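Local coordinates for putative GntR-family transcriptional regulator (Bordetella bronchiseptica RB50, PDB 3CNV), which probably regulates transcription as a GntR-family protein, with a UTRA domain thought to bind a small effector molecule, at residues C[111-114]-C[115-118]; C[40-43]-C[44-47]. All coordinates share one frame; numbering follows the deposited sequence.

Both interactions are short local turns in one UTRA domain. From the N terminus, interaction 2 comes first. Its stretch 40-47, with a beta turn at 42-45, carries the chain from helix 33-38 into strand 46-56. Interaction 1 comes much later, where 111-118 leads from strand 102-111 into helix 117-120. The two lie in series. They neither nest nor cross, and their centres are about 29 Å apart. Strands 46-56 and 102-111 belong to the same six-stranded antiparallel sheet. Strand 102-111 is outermost in it within this chain, and strand 46-56 is next to the other outermost strand, 20-30. R51, on the strand that interaction 2 leads into, forms a salt bridge with E115 of interaction 1.

Interaction 1: residues C[111-114]-C[115-118]; sequences AASP and EIAP
The hydroxyl of S113 lies over the backbone N and CG1 of I116, just ahead of helix 117-120. OG accepts a hydrogen bond from I116 N at 3.0 Å, with an N-H...O angle of 158°. A weak second bond reaches the same oxygen from E115 N (3.4 Å). The side chain is folded back to do this: with chi1 at 68°, OG stands between the backbone N and the carbonyl carbon. I116 CG1 also comes to 3.3 Å from S113 OG, so an apolar branch lines one flank of the hydroxyl. The S113 carbonyl is used as well. A117 N donates a hydrogen bond to S113 O at 2.9 Å, almost in line with the C=O bond. Side-chain and main-chain oxygens of one serine thus hold two successive N-H groups, an ST motif. P118 CD lies close to P114 O, at 3.2 Å, and the methyls of A112 and A117 meet at 4.1 Å between their CB atoms. E115 turns its carboxylate away from the turn, to a salt bridge with R51. The whole unit joins the end of strand 102-111 to helix 117-120, with A112 and I116 resting on L128 of strand 127-137.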
ATOM      1  N   ALA C 111      -1.673  -0.122  26.510  1.00 15.88           N
ATOM      2  CA  ALA C 111      -2.034  -1.061  27.611  1.00 16.51           C
ATOM      3  C   ALA C 111      -3.523  -1.409  27.613  1.00 16.82           C
ATOM      4  O   ALA C 111      -4.377  -0.571  27.423  1.00 17.52           O
ATOM      5  CB  ALA C 111      -1.586  -0.463  28.993  1.00 15.79           C
ATOM      6  N   ALA C 112      -3.811  -2.695  27.754  1.00 17.21           N
ATOM      7  CA  ALA C 112      -5.183  -3.198  27.952  1.00 17.64           C
ATOM      8  C   ALA C 112      -5.821  -2.559  29.164  1.00 18.10           C
ATOM      9  O   ALA C 112      -5.294  -2.587  30.272  1.00 17.14           O
ATOM     10  CB  ALA C 112      -5.207  -4.726  28.032  1.00 17.01           C
ATOM     11  N   SER C 113      -6.919  -1.875  28.893  1.00 18.99           N
ATOM     12  CA  SER C 113      -7.714  -1.190  29.923  1.00 19.12           C
ATOM     13  C   SER C 113      -8.454  -2.210  30.777  1.00 19.57           C
ATOM     14  O   SER C 113      -8.638  -3.389  30.406  1.00 19.12           O
ATOM     15  CB  SER C 113      -8.728  -0.223  29.318  1.00 19.64           C
ATOM     16  OG  SER C 113      -9.729  -0.962  28.620  1.00 21.42           O
ATOM     17  N   PRO C 114      -8.869  -1.760  31.955  1.00 20.98           N
ATOM     18  CA  PRO C 114      -9.709  -2.579  32.802  1.00 20.55           C
ATOM     19  C   PRO C 114     -10.948  -3.094  32.065  1.00 20.60           C
ATOM     20  O   PRO C 114     -11.367  -4.217  32.297  1.00 20.34           O
ATOM     21  CB  PRO C 114     -10.050  -1.619  33.952  1.00 21.55           C
ATOM     22  CG  PRO C 114      -8.943  -0.671  33.992  1.00 20.08           C
ATOM     23  CD  PRO C 114      -8.385  -0.540  32.648  1.00 20.17           C
ATOM     24  N   GLU C 115     -11.499  -2.318  31.135  1.00 21.83           N
ATOM     25  CA  GLU C 115     -12.756  -2.734  30.417  1.00 22.63           C
ATOM     26  C   GLU C 115     -12.461  -3.759  29.288  1.00 21.50           C
ATOM     27  O   GLU C 115     -13.221  -4.716  29.066  1.00 20.23           O
ATOM     28  CB  GLU C 115     -13.512  -1.509  29.811  1.00 24.73           C
ATOM     29  CG  GLU C 115     -14.597  -1.871  28.698  1.00 29.88           C
ATOM     30  CD  GLU C 115     -15.224  -0.631  27.993  1.00 35.87           C
ATOM     31  OE1 GLU C 115     -14.558   0.048  27.162  1.00 40.59           O
ATOM     32  OE2 GLU C 115     -16.404  -0.322  28.269  1.00 41.24           O
ATOM     33  N   ILE C 116     -11.355  -3.529  28.573  1.00 19.51           N
ATOM     34  CA  ILE C 116     -10.980  -4.370  27.428  1.00 18.64           C
ATOM     35  C   ILE C 116     -10.333  -5.689  27.818  1.00 18.67           C
ATOM     36  O   ILE C 116     -10.608  -6.733  27.221  1.00 18.98           O
ATOM     37  CB  ILE C 116     -10.089  -3.610  26.450  1.00 19.04           C
ATOM     38  CG1 ILE C 116     -10.885  -2.435  25.869  1.00 18.70           C
ATOM     39  CG2 ILE C 116      -9.544  -4.517  25.261  1.00 17.23           C
ATOM     40  CD1 ILE C 116     -12.075  -2.857  25.083  1.00 17.60           C
ATOM     41  N   ALA C 117      -9.523  -5.654  28.860  1.00 18.30           N
ATOM     42  CA  ALA C 117      -8.708  -6.803  29.210  1.00 19.14           C
ATOM     43  C   ALA C 117      -9.536  -8.122  29.287  1.00 20.38           C
ATOM     44  O   ALA C 117      -9.205  -9.083  28.597  1.00 20.18           O
ATOM     45  CB  ALA C 117      -7.928  -6.542  30.476  1.00 19.06           C
ATOM     46  N   PRO C 118     -10.651  -8.152  30.059  1.00 20.45           N
ATOM     47  CA  PRO C 118     -11.378  -9.426  30.170  1.00 19.64           C
ATOM     48  C   PRO C 118     -12.063  -9.852  28.860  1.00 19.15           C
ATOM     49  O   PRO C 118     -12.358 -11.009  28.657  1.00 18.03           O
ATOM     50  CB  PRO C 118     -12.419  -9.158  31.261  1.00 20.51           C
ATOM     51  CG  PRO C 118     -12.567  -7.666  31.332  1.00 21.47           C
ATOM     52  CD  PRO C 118     -11.292  -7.054  30.816  1.00 20.81           C
TER

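Interaction 2: residues C[40-43]-C[44-47]; sequences ELRA and GETV
A type II beta turn runs from R42 to E45 and leads out of the Schellman motif that ends helix 33-38. E45 N closes it on R42 O at 3.1 Å. G44 takes the third position with phi 99°, where a CB would clash with the carbonyl of A43. The E45 side chain then reaches back over the turn. Its OE2 accepts R42 N at 3.0 Å, along a nearly straight N-H (165°), from above the carboxylate plane. R42 curls its own chain, bent at chi3, until one guanidinium face covers the same oxygen. NH1 comes to 2.8 Å from E45 OE2, and the two flat groups are only 19° apart. This is a salt bridge of charges alone, since no N-H is aimed at the oxygen. L41 crosses E45 at about a right angle, its CB 3.7 Å from E45 OE2. Farther out, L41 CD1 meets V47 CG1 at 3.5 Å, near the start of strand 46-56. R42 and E45 are therefore paired twice, backbone to backbone and side chain to backbone. R42 N and the guanidinium both act on OE2, which would favour the charged form of E45 and hold the carboxylate over the turn.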
ATOM      1  N   GLU C  40     -17.210  13.693   8.962  1.00 19.08           N
ATOM      2  CA  GLU C  40     -17.637  14.946   8.333  1.00 19.34           C
ATOM      3  C   GLU C  40     -19.132  15.140   8.524  1.00 19.04           C
ATOM      4  O   GLU C  40     -19.876  15.430   7.592  1.00 17.67           O
ATOM      5  CB  GLU C  40     -17.214  14.998   6.853  1.00 20.03           C
ATOM      6  CG  GLU C  40     -15.655  14.984   6.720  1.00 22.46           C
ATOM      7  CD  GLU C  40     -15.129  14.719   5.314  1.00 27.02           C
ATOM      8  OE1 GLU C  40     -15.866  14.944   4.336  1.00 30.98           O
ATOM      9  OE2 GLU C  40     -13.969  14.254   5.189  1.00 29.10           O
ATOM     10  N   LEU C  41     -19.583  14.932   9.761  1.00 18.93           N
ATOM     11  CA  LEU C  41     -20.982  15.167  10.132  1.00 18.89           C
ATOM     12  C   LEU C  41     -21.193  16.541  10.781  1.00 20.21           C
ATOM     13  O   LEU C  41     -20.272  17.150  11.297  1.00 20.53           O
ATOM     14  CB  LEU C  41     -21.491  14.109  11.088  1.00 20.20           C
ATOM     15  CG  LEU C  41     -21.149  12.652  10.728  1.00 19.32           C
ATOM     16  CD1 LEU C  41     -21.742  11.681  11.760  1.00 21.28           C
ATOM     17  CD2 LEU C  41     -21.693  12.398   9.410  1.00 19.32           C
ATOM     18  N   ARG C  42     -22.451  16.975  10.770  1.00 19.61           N
ATOM     19  CA  ARG C  42     -22.871  18.141  11.532  1.00 21.37           C
ATOM     20  C   ARG C  42     -22.868  17.752  12.970  1.00 19.35           C
ATOM     21  O   ARG C  42     -23.114  16.649  13.303  1.00 19.01           O
ATOM     22  CB  ARG C  42     -24.286  18.657  11.152  1.00 21.68           C
ATOM     23  CG  ARG C  42     -24.459  18.989   9.675  1.00 27.15           C
ATOM     24  CD  ARG C  42     -25.926  19.301   9.282  1.00 33.49           C
ATOM     25  NE  ARG C  42     -26.301  18.531   8.087  1.00 39.08           N
ATOM     26  CZ  ARG C  42     -26.780  17.279   8.129  1.00 41.10           C
ATOM     27  NH1 ARG C  42     -27.009  16.711   9.286  1.00 41.32           N
ATOM     28  NH2 ARG C  42     -27.088  16.615   7.023  1.00 41.97           N
ATOM     29  N   ALA C  43     -22.641  18.735  13.821  1.00 18.75           N
ATOM     30  CA  ALA C  43     -22.733  18.531  15.251  1.00 18.43           C
ATOM     31  C   ALA C  43     -24.119  18.028  15.570  1.00 17.71           C
ATOM     32  O   ALA C  43     -25.131  18.566  15.131  1.00 17.90           O
ATOM     33  CB  ALA C  43     -22.424  19.868  16.043  1.00 18.26           C
ATOM     34  N   GLY C  44     -24.151  16.971  16.339  1.00 16.88           N
ATOM     35  CA  GLY C  44     -25.388  16.530  16.887  1.00 16.29           C
ATOM     36  C   GLY C  44     -25.934  15.418  16.073  1.00 16.10           C
ATOM     37  O   GLY C  44     -26.956  14.885  16.391  1.00 15.78           O
ATOM     38  N   GLU C  45     -25.246  15.087  14.992  1.00 15.38           N
ATOM     39  CA  GLU C  45     -25.695  13.966  14.167  1.00 17.12           C
ATOM     40  C   GLU C  45     -25.585  12.656  14.916  1.00 17.29           C
ATOM     41  O   GLU C  45     -24.657  12.435  15.688  1.00 18.03           O
ATOM     42  CB  GLU C  45     -24.972  13.861  12.808  1.00 16.13           C
ATOM     43  CG  GLU C  45     -25.403  14.898  11.809  1.00 18.93           C
ATOM     44  CD  GLU C  45     -25.087  14.457  10.368  1.00 21.34           C
ATOM     45  OE1 GLU C  45     -25.289  13.259  10.055  1.00 20.41           O
ATOM     46  OE2 GLU C  45     -24.630  15.282   9.567  1.00 21.38           O
ATOM     47  N   THR C  46     -26.589  11.832  14.679  1.00 16.77           N
ATOM     48  CA  THR C  46     -26.674  10.483  15.208  1.00 18.62           C
ATOM     49  C   THR C  46     -25.802   9.532  14.401  1.00 17.15           C
ATOM     50  O   THR C  46     -25.722   9.625  13.186  1.00 16.23           O
ATOM     51  CB  THR C  46     -28.167  10.019  15.245  1.00 19.70           C
ATOM     52  OG1 THR C  46     -28.881  10.833  16.227  1.00 23.29           O
ATOM     53  CG2 THR C  46     -28.272   8.593  15.548  1.00 19.58           C
ATOM     54  N   VAL C  47     -25.126   8.657  15.144  1.00 15.89           N
ATOM     55  CA  VAL C  47     -24.312   7.561  14.623  1.00 15.92           C
ATOM     56  C   VAL C  47     -24.761   6.225  15.237  1.00 15.96           C
ATOM     57  O   VAL C  47     -25.243   6.150  16.330  1.00 15.10           O
ATOM     58  CB  VAL C  47     -22.763   7.747  14.827  1.00 14.67           C
ATOM     59  CG1 VAL C  47     -22.236   9.001  13.979  1.00 12.26           C
ATOM     60  CG2 VAL C  47     -22.419   7.863  16.295  1.00 14.12           C
TER